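Local coordinates for S-M checkpoint control protein RAD4 (Schizosaccharomyces pombe, PDB 4BMD) that acts as an essential adaptor in DNA replication and in the checkpoint that couples S phase to mitosis, binding phosphorylated Crb2 through its first two BRCT domains, at residues A[51-56]-A[69-74]; A[19-24]-A[63-68]; A[97-102]-A[130-135]. All coordinates share one frame; numbering follows the deposited sequence. Where two conformers were deposited one is given.

Contact 1: A[51-56]-A[69-74]; sequences DFVVIP and FPTVNE
Val53, Val54 and Ile55 pair with Thr71, Val72 and Asn73 in the parallel sheet of BRCT domain 3, strand 52-55 lying beside strand 71-73. The backbone ladder alternates between the strands. Val53 N donates to Pro70 O at 3.1 Å. Val72 N then donates to Val53 O, and Ile55 N closes on Val72 O at 2.9 Å. A weak bond from Glu74 N to Ile55 O carries the pairing to the start of helix 74-82. A CA-H...O contact supplements them, Val54 CA lying 3.3 Å from Val72 O.

This is one half of the four-stranded BRCT sheet, order 2-1-3-4, with 71-73 at its edge and strand 17-20 on the other flank of strand 52-55. Branched residues suit such strands because their methyls cover the sheet close to the backbone. Val53, Ile55 and Thr71 share one face, where Ile55 CG1 packs on Thr71 CG2 at 3.6 Å; Val54 and Val72 occupy the other. Val53 CG1 is anti to the backbone N (chi1 170°), leaving CG2 beside that N, 3.8 Å from Phe69 CB. Pro70 crosses Phe52 at about a right angle. It has no N-H to give Asp51 O, which instead lies 3.1 Å from Pro70 CG, and the ladder begins with the Pro70 carbonyl.

Asn73 ends the strand and N-caps helix 74-82. Its CG sits between the backbone N and carbonyl carbon (chi1 60°); OD1 makes weak bonds to the N-H groups of Trp75 and Trp76, while ND2 binds Leu94 O. Glu74 OE2 is hydrogen-bonded to His57 ND1.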
# COMPACT_ATOMS: atom_id res chain seq x y z
N ASP A 51 -20.02 -9.40 -2.10
CA ASP A 51 -18.89 -10.20 -1.68
C ASP A 51 -17.78 -9.33 -1.08
O ASP A 51 -17.18 -9.69 -0.07
CB ASP A 51 -18.33 -11.03 -2.84
CG ASP A 51 -19.31 -12.08 -3.32
OD1 ASP A 51 -19.35 -13.17 -2.71
OD2 ASP A 51 -20.02 -11.82 -4.31
N PHE A 52 -17.52 -8.19 -1.71
CA PHE A 52 -16.48 -7.28 -1.23
C PHE A 52 -16.92 -5.83 -1.33
O PHE A 52 -17.56 -5.42 -2.31
CB PHE A 52 -15.19 -7.48 -2.02
CG PHE A 52 -14.56 -8.83 -1.84
CD1 PHE A 52 -13.75 -9.09 -0.74
CD2 PHE A 52 -14.76 -9.83 -2.77
CE1 PHE A 52 -13.17 -10.33 -0.57
CE2 PHE A 52 -14.18 -11.08 -2.60
CZ PHE A 52 -13.39 -11.33 -1.50
N VAL A 53 -16.57 -5.04 -0.32
CA VAL A 53 -16.75 -3.60 -0.37
C VAL A 53 -15.42 -2.95 -0.73
O VAL A 53 -14.40 -3.19 -0.08
CB VAL A 53 -17.24 -3.04 0.98
CG1 VAL A 53 -17.19 -1.52 0.98
CG2 VAL A 53 -18.65 -3.54 1.28
N VAL A 54 -15.43 -2.14 -1.78
CA VAL A 54 -14.20 -1.51 -2.27
C VAL A 54 -14.14 -0.02 -1.91
O VAL A 54 -15.08 0.74 -2.17
CB VAL A 54 -14.05 -1.69 -3.79
CG1 VAL A 54 -12.70 -1.16 -4.25
CG2 VAL A 54 -14.20 -3.15 -4.16
N ILE A 55 -13.02 0.38 -1.31
CA ILE A 55 -12.80 1.75 -0.87
C ILE A 55 -11.63 2.33 -1.66
O ILE A 55 -10.71 1.61 -2.02
CB ILE A 55 -12.44 1.77 0.64
CG1 ILE A 55 -13.47 0.96 1.44
CG2 ILE A 55 -12.35 3.19 1.17
CD1 ILE A 55 -14.87 1.51 1.36
N PRO A 56 -11.68 3.64 -1.97
CA PRO A 56 -10.47 4.25 -2.55
C PRO A 56 -9.31 4.20 -1.57
O PRO A 56 -9.51 4.37 -0.37
CB PRO A 56 -10.90 5.69 -2.83
CG PRO A 56 -12.16 5.90 -2.04
CD PRO A 56 -12.82 4.56 -1.98
N PHE A 69 -19.26 -6.42 5.72
CA PHE A 69 -18.68 -7.19 4.63
C PHE A 69 -17.16 -7.04 4.68
O PHE A 69 -16.66 -6.08 5.25
CB PHE A 69 -19.19 -6.66 3.29
CG PHE A 69 -20.69 -6.62 3.19
CD1 PHE A 69 -21.39 -7.72 2.72
CD2 PHE A 69 -21.40 -5.49 3.56
CE1 PHE A 69 -22.77 -7.69 2.63
CE2 PHE A 69 -22.77 -5.45 3.46
CZ PHE A 69 -23.46 -6.55 3.00
N PRO A 70 -16.43 -8.00 4.10
CA PRO A 70 -14.98 -7.84 3.99
C PRO A 70 -14.64 -6.60 3.17
O PRO A 70 -15.13 -6.44 2.05
CB PRO A 70 -14.52 -9.11 3.27
CG PRO A 70 -15.75 -9.69 2.66
CD PRO A 70 -16.88 -9.30 3.56
N THR A 71 -13.82 -5.72 3.74
CA THR A 71 -13.53 -4.44 3.12
C THR A 71 -12.09 -4.36 2.62
O THR A 71 -11.15 -4.65 3.35
CB THR A 71 -13.78 -3.29 4.12
OG1 THR A 71 -15.16 -3.28 4.50
CG2 THR A 71 -13.43 -1.95 3.49
N VAL A 72 -11.93 -3.98 1.36
CA VAL A 72 -10.62 -3.82 0.75
C VAL A 72 -10.56 -2.52 -0.04
O VAL A 72 -11.59 -1.89 -0.28
CB VAL A 72 -10.31 -4.98 -0.21
CG1 VAL A 72 -10.30 -6.31 0.52
CG2 VAL A 72 -11.31 -5.01 -1.36
N ASN A 73 -9.36 -2.12 -0.45
CA ASN A 73 -9.24 -1.00 -1.37
C ASN A 73 -9.04 -1.48 -2.81
O ASN A 73 -8.94 -2.69 -3.04
CB ASN A 73 -8.14 -0.01 -0.95
CG ASN A 73 -6.76 -0.64 -0.87
OD1 ASN A 73 -6.43 -1.55 -1.63
ND2 ASN A 73 -5.94 -0.15 0.05
N GLU A 74 -8.98 -0.56 -3.76
CA GLU A 74 -8.89 -0.93 -5.17
C GLU A 74 -7.57 -1.63 -5.50
O GLU A 74 -7.48 -2.34 -6.50
CB GLU A 74 -9.09 0.28 -6.09
CG GLU A 74 -7.91 1.23 -6.17
CD GLU A 74 -8.01 2.39 -5.21
OE1 GLU A 74 -8.51 2.19 -4.08
OE2 GLU A 74 -7.61 3.51 -5.58

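Contact 2: A[19-24]-A[63-68]; sequences YLYEFP and ELPIFS
Tyr21 and Tyr19 both hold CG anti to the backbone N (chi1 178° and 171°), whereas Phe67 has CG beside its own N and anti to the carbonyl carbon. The CB bonds of both tyrosines point toward residues 63-68. Two residues apart on an extended chain, the tyrosines project on the same side, and Phe67 meets both rings there. Phe67 and Tyr21 form a T-shaped pair with planes at 80°. The edge of Phe67 points at the tyrosine face, CZ lying 3.9 Å from Tyr21 CG, so that the phenyl C-H approaches the π cloud near the rim of the ring rather than its centre. The opposite face of Tyr21 is covered by the aliphatic CG of Glu22.

Tyr19 offers a second flank to the same phenylalanine: its CE2 lies 3.9 Å from Phe67 CE1, and the two side chains cross at about a right angle. Tyr19 OH in turn comes to the edge of the Tyr21 ring, in its plane.

At the far end of Tyr21 the phenol and the Pro65 ring reach each other tip to tip, with OH only 3.3 Å from Pro65 CD; this is packing against a proline carbon, not a hydrogen bond. Leu64 slides past the ring in the opposite direction and lays CD2 3.9 Å from Tyr21 CE2. Large flat rings and compact aliphatic groups suit this surface site, where the main chains stay far apart: the nearest CA atoms, of Tyr21 and Leu64, are 9.5 Å apart.

The 63-68 loop thereby leans over the end of strand 17-20. Beneath it runs strand 52-55, where Phe67 touches Val53 and both Tyr21 and Leu64 touch Ile55, while Leu20 and Phe23 turn to helix 25-36 instead.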
# COMPACT_ATOMS: atom_id res chain seq x y z
N TYR A 19 -19.18 -3.82 -4.28
CA TYR A 19 -19.82 -2.56 -3.90
C TYR A 19 -18.77 -1.46 -3.81
O TYR A 19 -17.91 -1.49 -2.93
CB TYR A 19 -20.55 -2.73 -2.57
CG TYR A 19 -21.09 -1.45 -1.97
CD1 TYR A 19 -22.35 -0.97 -2.31
CD2 TYR A 19 -20.35 -0.73 -1.03
CE1 TYR A 19 -22.85 0.19 -1.75
CE2 TYR A 19 -20.84 0.43 -0.47
CZ TYR A 19 -22.09 0.89 -0.83
OH TYR A 19 -22.58 2.05 -0.27
N LEU A 20 -18.84 -0.50 -4.73
CA LEU A 20 -17.86 0.58 -4.79
C LEU A 20 -18.33 1.78 -3.97
O LEU A 20 -19.39 2.34 -4.22
CB LEU A 20 -17.62 0.99 -6.24
CG LEU A 20 -17.41 -0.15 -7.24
CD1 LEU A 20 -17.14 0.40 -8.63
CD2 LEU A 20 -16.28 -1.07 -6.79
N TYR A 21 -17.52 2.17 -2.99
CA TYR A 21 -17.91 3.21 -2.05
C TYR A 21 -17.16 4.52 -2.24
O TYR A 21 -15.93 4.55 -2.17
CB TYR A 21 -17.74 2.72 -0.61
CG TYR A 21 -18.09 3.74 0.44
CD1 TYR A 21 -19.41 4.01 0.77
CD2 TYR A 21 -17.09 4.43 1.13
CE1 TYR A 21 -19.74 4.95 1.73
CE2 TYR A 21 -17.40 5.36 2.10
CZ TYR A 21 -18.73 5.62 2.40
OH TYR A 21 -19.04 6.55 3.36
N GLU A 22 -17.91 5.60 -2.47
CA GLU A 22 -17.36 6.96 -2.56
C GLU A 22 -16.22 7.13 -3.56
O GLU A 22 -15.27 7.88 -3.31
CB GLU A 22 -16.93 7.47 -1.19
CG GLU A 22 -18.10 7.79 -0.26
CD GLU A 22 -19.02 8.85 -0.82
OE1 GLU A 22 -18.60 10.02 -0.90
OE2 GLU A 22 -20.17 8.51 -1.18
N PHE A 23 -16.30 6.44 -4.69
CA PHE A 23 -15.36 6.66 -5.78
C PHE A 23 -15.83 7.82 -6.64
O PHE A 23 -17.04 8.00 -6.83
CB PHE A 23 -15.20 5.40 -6.63
CG PHE A 23 -14.26 4.38 -6.06
CD1 PHE A 23 -12.90 4.45 -6.33
CD2 PHE A 23 -14.73 3.36 -5.25
CE1 PHE A 23 -12.03 3.52 -5.81
CE2 PHE A 23 -13.86 2.42 -4.72
CZ PHE A 23 -12.51 2.50 -5.00
N PRO A 24 -14.89 8.61 -7.17
CA PRO A 24 -15.26 9.70 -8.09
C PRO A 24 -15.80 9.14 -9.39
O PRO A 24 -15.40 8.05 -9.79
CB PRO A 24 -13.92 10.42 -8.33
CG PRO A 24 -12.88 9.38 -8.06
CD PRO A 24 -13.44 8.53 -6.96
N GLU A 63 -12.94 8.04 8.61
CA GLU A 63 -14.18 8.55 8.04
C GLU A 63 -15.05 7.44 7.45
O GLU A 63 -16.15 7.70 6.96
CB GLU A 63 -13.89 9.61 6.97
CG GLU A 63 -13.23 10.87 7.50
CD GLU A 63 -13.04 11.92 6.43
OE1 GLU A 63 -13.53 11.71 5.30
OE2 GLU A 63 -12.39 12.95 6.71
N LEU A 64 -14.55 6.21 7.48
CA LEU A 64 -15.28 5.08 6.93
C LEU A 64 -16.43 4.64 7.82
O LEU A 64 -16.28 4.54 9.04
CB LEU A 64 -14.34 3.90 6.68
CG LEU A 64 -13.46 3.95 5.43
CD1 LEU A 64 -12.57 2.73 5.36
CD2 LEU A 64 -14.33 4.06 4.19
N PRO A 65 -17.59 4.37 7.21
CA PRO A 65 -18.73 3.81 7.94
C PRO A 65 -18.48 2.35 8.30
O PRO A 65 -17.45 1.80 7.93
CB PRO A 65 -19.87 3.90 6.92
CG PRO A 65 -19.20 3.86 5.60
CD PRO A 65 -17.90 4.60 5.79
N ILE A 66 -19.41 1.74 9.03
CA ILE A 66 -19.29 0.34 9.40
C ILE A 66 -19.80 -0.55 8.27
O ILE A 66 -20.91 -0.37 7.78
CB ILE A 66 -20.07 0.03 10.69
CG1 ILE A 66 -19.67 1.00 11.80
CG2 ILE A 66 -19.84 -1.41 11.11
CD1 ILE A 66 -20.44 0.80 13.09
N PHE A 67 -18.98 -1.52 7.87
CA PHE A 67 -19.37 -2.46 6.84
C PHE A 67 -19.46 -3.88 7.39
O PHE A 67 -18.53 -4.37 8.03
CB PHE A 67 -18.39 -2.43 5.66
CG PHE A 67 -18.45 -1.16 4.85
CD1 PHE A 67 -19.48 -0.95 3.95
CD2 PHE A 67 -17.47 -0.19 4.99
CE1 PHE A 67 -19.54 0.21 3.20
CE2 PHE A 67 -17.53 0.97 4.24
CZ PHE A 67 -18.56 1.17 3.35
N SER A 68 -20.58 -4.54 7.13
CA SER A 68 -20.76 -5.93 7.55
C SER A 68 -20.27 -6.87 6.46
O SER A 68 -20.79 -7.98 6.29
CB SER A 68 -22.23 -6.20 7.87
OG SER A 68 -22.69 -5.36 8.92

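Contact 3: A[97-102]-A[130-135]; sequences PFFRPS and TILGAV
Phe99 and Ile131 meet where an aromatic C-H comes against a backbone carbonyl: Phe99 CE1 lies 3.2 Å from Ile131 O, in the C-terminal turn of helix 119-131. CD1 of the same ring packs on Leu132 CD2 at 3.9 Å, the two side chains sliding past each other in opposite directions. Phe98 supplies the second ring, its CE1 4.0 Å from Ile131 CD1 and its side chain crossing the isoleucine at about a right angle. Phe99 has CG anti to the backbone N (chi1 177°), and its ring comes nearer the helix than its CB does. Broad phenyl rings against branched Ile and Leu suit this apolar interface.

The contact joins the loop between helices 74-82 and 104-107 to helix 119-131 of BRCT 4. That helix finishes in a Schellman motif: Gly133 has positive phi (109°), where a side chain would collide with the preceding carbonyl O, and its N bonds to Thr130 O at 3.1 Å.

Farther out, Phe98 and Leu132 both touch Ile183 of helix 177-185, while Phe99 and Leu132 reach Val104 and Phe107 of helix 104-107. A backbone hydrogen bond with Val61 ties Phe99 to BRCT 3.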
# COMPACT_ATOMS: atom_id res chain seq x y z
N PRO A 97 -7.96 -0.56 3.65
CA PRO A 97 -7.91 0.86 4.00
C PRO A 97 -6.84 1.10 5.06
O PRO A 97 -6.85 0.44 6.09
CB PRO A 97 -9.30 1.13 4.57
CG PRO A 97 -10.17 0.14 3.90
CD PRO A 97 -9.33 -1.10 3.73
N PHE A 98 -5.93 2.03 4.79
CA PHE A 98 -4.80 2.26 5.68
C PHE A 98 -4.55 3.74 5.95
O PHE A 98 -3.94 4.10 6.95
CB PHE A 98 -3.53 1.62 5.11
CG PHE A 98 -3.12 2.17 3.77
CD1 PHE A 98 -2.35 3.32 3.67
CD2 PHE A 98 -3.51 1.53 2.60
CE1 PHE A 98 -1.98 3.83 2.44
CE2 PHE A 98 -3.14 2.04 1.36
CZ PHE A 98 -2.37 3.18 1.29
N PHE A 99 -5.01 4.58 5.03
CA PHE A 99 -4.68 6.00 5.10
C PHE A 99 -5.29 6.74 6.29
O PHE A 99 -6.50 6.71 6.51
CB PHE A 99 -5.06 6.73 3.81
CG PHE A 99 -4.81 8.21 3.86
CD1 PHE A 99 -3.52 8.70 3.85
CD2 PHE A 99 -5.86 9.10 3.92
CE1 PHE A 99 -3.28 10.06 3.91
CE2 PHE A 99 -5.63 10.46 3.97
CZ PHE A 99 -4.34 10.94 3.97
N ARG A 100 -4.42 7.38 7.06
CA ARG A 100 -4.84 8.20 8.19
C ARG A 100 -4.15 9.56 8.13
O ARG A 100 -2.92 9.64 8.19
CB ARG A 100 -4.51 7.51 9.51
CG ARG A 100 -5.35 6.27 9.79
CD ARG A 100 -4.95 5.63 11.11
NE ARG A 100 -5.85 4.54 11.49
CZ ARG A 100 -5.69 3.28 11.13
NH1 ARG A 100 -4.67 2.93 10.36
NH2 ARG A 100 -6.56 2.36 11.52
N PRO A 101 -4.94 10.64 7.99
CA PRO A 101 -4.42 12.01 7.90
C PRO A 101 -3.55 12.42 9.09
O PRO A 101 -2.75 13.35 8.97
CB PRO A 101 -5.69 12.86 7.86
CG PRO A 101 -6.72 11.95 7.28
CD PRO A 101 -6.40 10.60 7.83
N SER A 102 -3.70 11.73 10.22
CA SER A 102 -2.92 12.04 11.41
C SER A 102 -1.47 11.59 11.27
O SER A 102 -0.60 12.00 12.04
CB SER A 102 -3.55 11.40 12.65
OG SER A 102 -3.66 9.99 12.51
N THR A 130 3.61 8.39 -0.56
CA THR A 130 3.38 9.73 -1.08
C THR A 130 2.16 10.38 -0.43
O THR A 130 2.25 11.52 0.05
CB THR A 130 3.20 9.72 -2.61
OG1 THR A 130 4.38 9.18 -3.22
CG2 THR A 130 2.98 11.13 -3.13
N ILE A 131 1.04 9.67 -0.39
CA ILE A 131 -0.17 10.21 0.22
C ILE A 131 -0.03 10.35 1.73
O ILE A 131 -0.73 11.14 2.36
CB ILE A 131 -1.43 9.37 -0.10
CG1 ILE A 131 -1.25 7.93 0.38
CG2 ILE A 131 -1.72 9.40 -1.59
CD1 ILE A 131 -2.46 7.05 0.12
N LEU A 132 0.89 9.58 2.31
CA LEU A 132 1.15 9.66 3.75
C LEU A 132 1.99 10.88 4.11
O LEU A 132 2.21 11.16 5.29
CB LEU A 132 1.82 8.38 4.25
CG LEU A 132 0.91 7.17 4.39
CD1 LEU A 132 1.72 5.93 4.74
CD2 LEU A 132 -0.18 7.42 5.43
N GLY A 133 2.47 11.60 3.10
CA GLY A 133 3.15 12.86 3.32
C GLY A 133 4.64 12.83 3.05
O GLY A 133 5.32 13.86 3.16
N ALA A 134 5.17 11.67 2.69
CA ALA A 134 6.60 11.53 2.44
C ALA A 134 6.93 11.79 0.98
O ALA A 134 6.05 11.81 0.12
CB ALA A 134 7.08 10.15 2.86
N VAL A 135 8.22 12.00 0.70
CA VAL A 135 8.69 12.18 -0.66
C VAL A 135 9.55 10.99 -1.07
O VAL A 135 10.62 10.77 -0.51
CB VAL A 135 9.51 13.47 -0.82
CG1 VAL A 135 10.10 13.56 -2.21
CG2 VAL A 135 8.64 14.69 -0.52

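Contacts 1 and 2 interlock within BRCT 3, their centres about 8 Å apart and their segments alternating along the chain (19-24, 51-56, 63-68, 69-74). They share one sheet: Val54 pairs with Tyr19 and Tyr21 on one flank and strand 71-73 lies on the other. The connection between strands 52-55 and 71-73 lacks the alpha-helix that commonly lies there in BRCT domains, and contact 2 packs part of it over the sheet. Contact 3 follows in series, its centre about 19 Å and about 18 Å from theirs. Pro97 touches Thr71, Ile55 and Leu64 of BRCT 3, while Phe98 and Phe99 pack on helix 119-131 of BRCT 4, so this segment brings the two repeats into contact.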